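Local coordinates for bifunctional thiamine biosynthesis protein ThiDN (Methanocaldococcus jannaschii DSM 2661, PDB 2PHP) that probably phosphorylates hydroxymethylpyrimidine and its monophosphate, and joins the resulting diphosphate to a thiazole phosphate to give thiamine phosphate, at residues Ala18-Leu29 with Val171-Asn182. Residues are numbered along the deposited sequence; the frame is centred on the assembly and turned at random.
Sequences AIYLLKKMNFTL and VKKVEVIQKIYN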
ATOM      1  N   ALA B  18      -1.057   7.843  16.760  1.00 25.56           N
ATOM      2  CA  ALA B  18      -0.236   8.966  16.323  1.00 25.76           C
ATOM      3  C   ALA B  18      -0.227   9.027  14.798  1.00 28.27           C
ATOM      4  O   ALA B  18      -0.284  10.114  14.221  1.00 29.06           O
ATOM      5  CB  ALA B  18       1.189   8.818  16.844  1.00 23.15           C
ATOM      6  N   ILE B  19      -0.165   7.859  14.154  1.00 26.70           N
ATOM      7  CA  ILE B  19      -0.140   7.778  12.694  1.00 28.56           C
ATOM      8  C   ILE B  19      -1.508   8.174  12.115  1.00 28.72           C
ATOM      9  O   ILE B  19      -1.591   8.857  11.083  1.00 27.17           O
ATOM     10  CB  ILE B  19       0.224   6.337  12.208  1.00 28.24           C
ATOM     11  CG1 ILE B  19       1.622   5.949  12.694  1.00 28.93           C
ATOM     12  CG2 ILE B  19       0.168   6.261  10.690  1.00 28.34           C
ATOM     13  CD1 ILE B  19       2.729   6.817  12.138  1.00 31.59           C
ATOM     14  N   TYR B  20      -2.573   7.739  12.782  1.00 28.17           N
ATOM     15  CA  TYR B  20      -3.928   8.059  12.350  1.00 31.09           C
ATOM     16  C   TYR B  20      -4.079   9.583  12.328  1.00 32.30           C
ATOM     17  O   TYR B  20      -4.733  10.141  11.441  1.00 33.15           O
ATOM     18  CB  TYR B  20      -4.939   7.426  13.308  1.00 30.42           C
ATOM     19  CG  TYR B  20      -6.375   7.869  13.112  1.00 33.77           C
ATOM     20  CD1 TYR B  20      -7.196   7.273  12.149  1.00 33.54           C
ATOM     21  CD2 TYR B  20      -6.917   8.891  13.898  1.00 34.80           C
ATOM     22  CE1 TYR B  20      -8.527   7.685  11.979  1.00 33.45           C
ATOM     23  CE2 TYR B  20      -8.236   9.308  13.737  1.00 35.44           C
ATOM     24  CZ  TYR B  20      -9.035   8.705  12.780  1.00 35.22           C
ATOM     25  OH  TYR B  20     -10.338   9.138  12.636  1.00 35.72           O
ATOM     26  N   LEU B  21      -3.461  10.256  13.298  1.00 32.79           N
ATOM     27  CA  LEU B  21      -3.522  11.717  13.373  1.00 35.35           C
ATOM     28  C   LEU B  21      -2.662  12.337  12.277  1.00 37.46           C
ATOM     29  O   LEU B  21      -3.034  13.347  11.669  1.00 37.26           O
ATOM     30  CB  LEU B  21      -3.036  12.214  14.743  1.00 33.38           C
ATOM     31  CG  LEU B  21      -3.927  11.925  15.962  1.00 35.00           C
ATOM     32  CD1 LEU B  21      -3.256  12.420  17.241  1.00 32.06           C
ATOM     33  CD2 LEU B  21      -5.279  12.609  15.773  1.00 33.06           C
ATOM     34  N   LEU B  22      -1.511  11.723  12.025  1.00 38.66           N
ATOM     35  CA  LEU B  22      -0.595  12.216  11.009  1.00 39.83           C
ATOM     36  C   LEU B  22      -1.241  12.173   9.625  1.00 39.93           C
ATOM     37  O   LEU B  22      -1.110  13.117   8.842  1.00 38.55           O
ATOM     38  CB  LEU B  22       0.681  11.372  11.005  1.00 41.79           C
ATOM     39  CG  LEU B  22       2.034  12.089  10.982  1.00 45.31           C
ATOM     40  CD1 LEU B  22       2.010  13.205   9.949  1.00 48.15           C
ATOM     41  CD2 LEU B  22       2.343  12.648  12.357  1.00 46.78           C
ATOM     42  N   LYS B  23      -1.945  11.083   9.328  1.00 40.36           N
ATOM     43  CA  LYS B  23      -2.585  10.931   8.027  1.00 43.96           C
ATOM     44  C   LYS B  23      -3.617  12.019   7.752  1.00 45.63           C
ATOM     45  O   LYS B  23      -3.985  12.245   6.601  1.00 45.63           O
ATOM     46  CB  LYS B  23      -3.244   9.553   7.910  1.00 45.52           C
ATOM     47  CG  LYS B  23      -2.251   8.402   7.881  1.00 48.69           C
ATOM     48  CD  LYS B  23      -2.914   7.028   7.769  1.00 51.41           C
ATOM     49  CE  LYS B  23      -3.603   6.830   6.427  1.00 53.52           C
ATOM     50  NZ  LYS B  23      -4.739   7.773   6.235  1.00 55.94           N
ATOM     51  N   LYS B  24      -4.080  12.688   8.807  1.00 46.31           N
ATOM     52  CA  LYS B  24      -5.068  13.758   8.674  1.00 47.50           C
ATOM     53  C   LYS B  24      -4.421  15.123   8.536  1.00 48.58           C
ATOM     54  O   LYS B  24      -5.098  16.114   8.267  1.00 48.55           O
ATOM     55  CB  LYS B  24      -5.996  13.805   9.894  1.00 48.41           C
ATOM     56  CG  LYS B  24      -6.986  12.645   9.985  1.00 48.86           C
ATOM     57  CD  LYS B  24      -8.040  12.914  11.056  1.00 51.19           C
ATOM     58  CE  LYS B  24      -9.123  11.846  11.042  1.00 53.86           C
ATOM     59  NZ  LYS B  24     -10.326  12.212  11.832  1.00 56.60           N
HETATM   60  N   MSE B  25      -3.116  15.174   8.755  1.00 48.41           N
HETATM   61  CA  MSE B  25      -2.367  16.420   8.678  1.00 49.82           C
HETATM   62  C   MSE B  25      -1.852  16.709   7.279  1.00 48.11           C
HETATM   63  O   MSE B  25      -1.716  15.808   6.458  1.00 48.07           O
HETATM   64  CB  MSE B  25      -1.158  16.360   9.611  1.00 53.82           C
HETATM   65  CG  MSE B  25      -1.327  17.041  10.945  1.00 58.40           C
HETATM   66 SE   MSE B  25       0.156  16.610  12.095  1.00 66.21          SE
HETATM   67  CE  MSE B  25      -0.780  15.314  13.165  1.00 62.58           C
ATOM     68  N   ASN B  26      -1.646  17.965   7.021  1.00 46.27           N
ATOM     69  CA  ASN B  26      -0.969  18.360   5.796  1.00 45.65           C
ATOM     70  C   ASN B  26       0.531  18.489   6.030  1.00 44.30           C
ATOM     71  O   ASN B  26       1.081  19.545   6.099  1.00 43.19           O
ATOM     72  CB  ASN B  26      -1.549  19.669   5.261  1.00 49.00           C
ATOM     73  CG  ASN B  26      -0.702  20.273   4.158  1.00 52.22           C
ATOM     74  OD1 ASN B  26      -0.301  19.581   3.222  1.00 54.18           O
ATOM     75  ND2 ASN B  26      -0.426  21.566   4.267  1.00 52.72           N
ATOM     76  N   PHE B  27       1.035  17.305   6.410  1.00 43.60           N
ATOM     77  CA  PHE B  27       2.430  17.164   6.802  1.00 40.94           C
ATOM     78  C   PHE B  27       3.335  17.310   5.584  1.00 40.30           C
ATOM     79  O   PHE B  27       3.316  16.484   4.669  1.00 41.58           O
ATOM     80  CB  PHE B  27       2.603  15.796   7.478  1.00 40.09           C
ATOM     81  CG  PHE B  27       4.000  15.509   7.964  1.00 39.11           C
ATOM     82  CD1 PHE B  27       4.688  16.425   8.754  1.00 37.05           C
ATOM     83  CD2 PHE B  27       4.618  14.301   7.650  1.00 37.68           C
ATOM     84  CE1 PHE B  27       5.975  16.141   9.225  1.00 36.49           C
ATOM     85  CE2 PHE B  27       5.904  14.007   8.117  1.00 36.00           C
ATOM     86  CZ  PHE B  27       6.581  14.929   8.905  1.00 35.20           C
ATOM     87  N   THR B  28       4.118  18.381   5.568  1.00 37.31           N
ATOM     88  CA  THR B  28       5.018  18.639   4.457  1.00 36.61           C
ATOM     89  C   THR B  28       6.454  18.710   4.948  1.00 34.90           C
ATOM     90  O   THR B  28       7.391  18.794   4.156  1.00 33.89           O
ATOM     91  CB  THR B  28       4.661  19.968   3.757  1.00 38.22           C
ATOM     92  OG1 THR B  28       4.816  21.050   4.686  1.00 37.48           O
ATOM     93  CG2 THR B  28       3.214  19.933   3.250  1.00 36.16           C
ATOM     94  N   LEU B  29       6.623  18.682   6.265  1.00 31.08           N
ATOM     95  CA  LEU B  29       7.954  18.736   6.854  1.00 29.97           C
ATOM     96  C   LEU B  29       8.662  17.373   6.758  1.00 29.04           C
ATOM     97  O   LEU B  29       9.157  16.834   7.752  1.00 28.21           O
ATOM     98  CB  LEU B  29       7.842  19.204   8.310  1.00 27.85           C
ATOM     99  CG  LEU B  29       7.499  20.692   8.525  1.00 30.83           C
ATOM    100  CD1 LEU B  29       7.315  20.993  10.016  1.00 29.52           C
ATOM    101  CD2 LEU B  29       8.602  21.554   7.958  1.00 29.65           C
ATOM    102  N   VAL B 171       3.390  13.813  18.051  1.00 29.33           N
ATOM    103  CA  VAL B 171       2.614  14.229  16.891  1.00 31.57           C
ATOM    104  C   VAL B 171       1.863  15.542  17.127  1.00 33.71           C
ATOM    105  O   VAL B 171       1.686  16.338  16.196  1.00 32.33           O
ATOM    106  CB  VAL B 171       1.639  13.114  16.456  1.00 30.04           C
ATOM    107  CG1 VAL B 171       0.576  13.656  15.532  1.00 33.08           C
ATOM    108  CG2 VAL B 171       2.423  12.030  15.731  1.00 31.89           C
ATOM    109  N   LYS B 172       1.435  15.779  18.365  1.00 34.39           N
ATOM    110  CA  LYS B 172       0.740  17.025  18.681  1.00 34.54           C
ATOM    111  C   LYS B 172       1.722  18.190  18.533  1.00 33.67           C
ATOM    112  O   LYS B 172       1.370  19.220  17.961  1.00 32.44           O
ATOM    113  CB  LYS B 172       0.166  16.980  20.102  1.00 37.01           C
ATOM    114  CG  LYS B 172      -0.968  15.968  20.284  1.00 40.52           C
ATOM    115  CD  LYS B 172      -2.186  16.318  19.441  1.00 42.77           C
ATOM    116  CE  LYS B 172      -3.309  15.311  19.652  1.00 45.56           C
ATOM    117  NZ  LYS B 172      -3.635  15.158  21.103  1.00 49.23           N
ATOM    118  N   LYS B 173       2.948  18.026  19.035  1.00 31.78           N
ATOM    119  CA  LYS B 173       3.965  19.075  18.914  1.00 31.81           C
ATOM    120  C   LYS B 173       4.268  19.335  17.437  1.00 31.75           C
ATOM    121  O   LYS B 173       4.355  20.493  17.001  1.00 30.57           O
ATOM    122  CB  LYS B 173       5.264  18.678  19.629  1.00 31.92           C
ATOM    123  CG  LYS B 173       5.143  18.571  21.140  1.00 32.91           C
ATOM    124  CD  LYS B 173       6.476  18.191  21.782  1.00 31.74           C
ATOM    125  CE  LYS B 173       6.299  17.778  23.236  1.00 30.71           C
ATOM    126  NZ  LYS B 173       7.605  17.429  23.860  1.00 31.85           N
ATOM    127  N   VAL B 174       4.438  18.250  16.677  1.00 29.62           N
ATOM    128  CA  VAL B 174       4.723  18.343  15.245  1.00 29.07           C
ATOM    129  C   VAL B 174       3.635  19.117  14.500  1.00 30.38           C
ATOM    130  O   VAL B 174       3.927  19.866  13.570  1.00 30.09           O
ATOM    131  CB  VAL B 174       4.860  16.939  14.599  1.00 27.10           C
ATOM    132  CG1 VAL B 174       4.810  17.057  13.076  1.00 26.42           C
ATOM    133  CG2 VAL B 174       6.175  16.287  15.033  1.00 25.18           C
ATOM    134  N   GLU B 175       2.381  18.934  14.904  1.00 31.07           N
ATOM    135  CA  GLU B 175       1.279  19.643  14.262  1.00 32.97           C
ATOM    136  C   GLU B 175       1.418  21.148  14.496  1.00 32.92           C
ATOM    137  O   GLU B 175       1.171  21.951  13.601  1.00 31.83           O
ATOM    138  CB  GLU B 175      -0.057  19.155  14.816  1.00 35.06           C
ATOM    139  CG  GLU B 175      -1.273  19.926  14.316  1.00 39.23           C
ATOM    140  CD  GLU B 175      -2.564  19.372  14.881  1.00 41.63           C
ATOM    141  OE1 GLU B 175      -2.610  19.124  16.103  1.00 44.55           O
ATOM    142  OE2 GLU B 175      -3.530  19.188  14.111  1.00 43.10           O
ATOM    143  N   VAL B 176       1.814  21.523  15.705  1.00 33.39           N
ATOM    144  CA  VAL B 176       1.993  22.930  16.036  1.00 34.92           C
ATOM    145  C   VAL B 176       3.094  23.495  15.140  1.00 34.81           C
ATOM    146  O   VAL B 176       2.933  24.562  14.541  1.00 34.40           O
ATOM    147  CB  VAL B 176       2.394  23.103  17.525  1.00 35.31           C
ATOM    148  CG1 VAL B 176       2.733  24.562  17.816  1.00 35.80           C
ATOM    149  CG2 VAL B 176       1.255  22.630  18.425  1.00 36.08           C
ATOM    150  N   ILE B 177       4.201  22.761  15.043  1.00 32.71           N
ATOM    151  CA  ILE B 177       5.333  23.169  14.226  1.00 32.07           C
ATOM    152  C   ILE B 177       4.929  23.288  12.759  1.00 33.27           C
ATOM    153  O   ILE B 177       5.315  24.235  12.071  1.00 31.61           O
ATOM    154  CB  ILE B 177       6.498  22.151  14.345  1.00 32.35           C
ATOM    155  CG1 ILE B 177       7.078  22.185  15.758  1.00 31.51           C
ATOM    156  CG2 ILE B 177       7.579  22.457  13.316  1.00 29.51           C
ATOM    157  CD1 ILE B 177       8.143  21.136  16.011  1.00 34.76           C
ATOM    158  N   GLN B 178       4.143  22.321  12.297  1.00 32.94           N
ATOM    159  CA  GLN B 178       3.685  22.277  10.914  1.00 33.34           C
ATOM    160  C   GLN B 178       2.874  23.513  10.541  1.00 34.67           C
ATOM    161  O   GLN B 178       3.047  24.068   9.452  1.00 33.72           O
ATOM    162  CB  GLN B 178       2.846  21.009  10.683  1.00 33.42           C
ATOM    163  CG  GLN B 178       2.303  20.847   9.276  1.00 33.75           C
ATOM    164  CD  GLN B 178       3.388  20.561   8.258  1.00 36.86           C
ATOM    165  OE1 GLN B 178       4.039  19.517   8.303  1.00 40.36           O
ATOM    166  NE2 GLN B 178       3.592  21.489   7.332  1.00 36.91           N
ATOM    167  N   LYS B 179       1.987  23.940  11.434  1.00 35.16           N
ATOM    168  CA  LYS B 179       1.159  25.113  11.158  1.00 37.71           C
ATOM    169  C   LYS B 179       1.990  26.372  11.010  1.00 36.96           C
ATOM    170  O   LYS B 179       1.679  27.235  10.194  1.00 37.64           O
ATOM    171  CB  LYS B 179       0.105  25.294  12.248  1.00 39.64           C
ATOM    172  CG  LYS B 179      -1.043  24.312  12.087  1.00 43.65           C
ATOM    173  CD  LYS B 179      -2.031  24.377  13.230  1.00 47.93           C
ATOM    174  CE  LYS B 179      -3.099  23.300  13.069  1.00 50.51           C
ATOM    175  NZ  LYS B 179      -3.999  23.213  14.255  1.00 52.87           N
ATOM    176  N   ILE B 180       3.054  26.467  11.796  1.00 36.71           N
ATOM    177  CA  ILE B 180       3.944  27.616  11.722  1.00 36.25           C
ATOM    178  C   ILE B 180       4.643  27.541  10.370  1.00 36.05           C
ATOM    179  O   ILE B 180       4.707  28.520   9.629  1.00 35.45           O
ATOM    180  CB  ILE B 180       4.985  27.580  12.865  1.00 36.32           C
ATOM    181  CG1 ILE B 180       4.270  27.772  14.207  1.00 35.22           C
ATOM    182  CG2 ILE B 180       6.066  28.631  12.632  1.00 35.41           C
ATOM    183  CD1 ILE B 180       5.193  27.712  15.411  1.00 36.60           C
ATOM    184  N   TYR B 181       5.140  26.354  10.042  1.00 35.18           N
ATOM    185  CA  TYR B 181       5.826  26.140   8.780  1.00 34.85           C
ATOM    186  C   TYR B 181       4.929  26.475   7.586  1.00 35.29           C
ATOM    187  O   TYR B 181       5.401  27.034   6.595  1.00 35.67           O
ATOM    188  CB  TYR B 181       6.296  24.690   8.675  1.00 35.15           C
ATOM    189  CG  TYR B 181       7.165  24.423   7.473  1.00 35.34           C
ATOM    190  CD1 TYR B 181       8.445  24.969   7.380  1.00 36.12           C
ATOM    191  CD2 TYR B 181       6.714  23.614   6.431  1.00 35.50           C
ATOM    192  CE1 TYR B 181       9.256  24.715   6.280  1.00 36.50           C
ATOM    193  CE2 TYR B 181       7.518  23.346   5.327  1.00 35.23           C
ATOM    194  CZ  TYR B 181       8.783  23.899   5.258  1.00 36.56           C
ATOM    195  OH  TYR B 181       9.581  23.635   4.180  1.00 36.69           O
ATOM    196  N   ASN B 182       3.643  26.131   7.670  1.00 35.53           N
ATOM    197  CA  ASN B 182       2.728  26.419   6.568  1.00 37.69           C
ATOM    198  C   ASN B 182       2.691  27.912   6.257  1.00 38.93           C
ATOM    199  O   ASN B 182       2.614  28.308   5.095  1.00 38.41           O
ATOM    200  CB  ASN B 182       1.303  25.938   6.873  1.00 37.48           C
ATOM    201  CG  ASN B 182       1.177  24.416   6.874  1.00 41.19           C
ATOM    202  OD1 ASN B 182       1.886  23.709   6.142  1.00 40.08           O
ATOM    203  ND2 ASN B 182       0.252  23.905   7.688  1.00 41.32           N
TER
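L29 packs against Y181 and I177 where helix 8-22, and the loop that follows it, run beside helix 167-185; L29, V171 and Q178 bury the largest areas here. L29 CD2 lies over one face of the Y181 ring, modelled too close for its spacing to be trusted, while the other methyl, L29 CD1, meets I177 CG2 at 3.6 Å. V171 sits nearer the helix-helix side: V171 CG2 touches A18 CB at 3.6 Å and presses tightly on L22 CD2. The selenomethionine M25 brings its SE to E175 CB at 3.7 Å. The segments of the two helices run nearly parallel, their axes 19° apart. In this C-terminal ThiN domain, the thiamine-phosphate synthase part of the protein, the loop leads from the first helix toward the seven-stranded mixed sheet, where L29 bonds to the backbone of K100. Q178 clasps that loop with its amide. Its chain bends at chi2 (69°), turning Q178 OE1 to T28 N at 3.0 Å, with the donor above the carbonyl plane; L29 N adds a weak bond to the same oxygen. Q178 NE2 donates to T28 OG1 at 2.9 Å and to N182 OD1 at 3.0 Å. Q178 OE1 also lies at the edge of the F27 ring, 3.2 Å from F27 CD1, with ring and amide planes almost perpendicular. With an alanine at Q178 the amide is gone, which would probably leave T28 N without its acceptor and the loop less firmly tied to the helix.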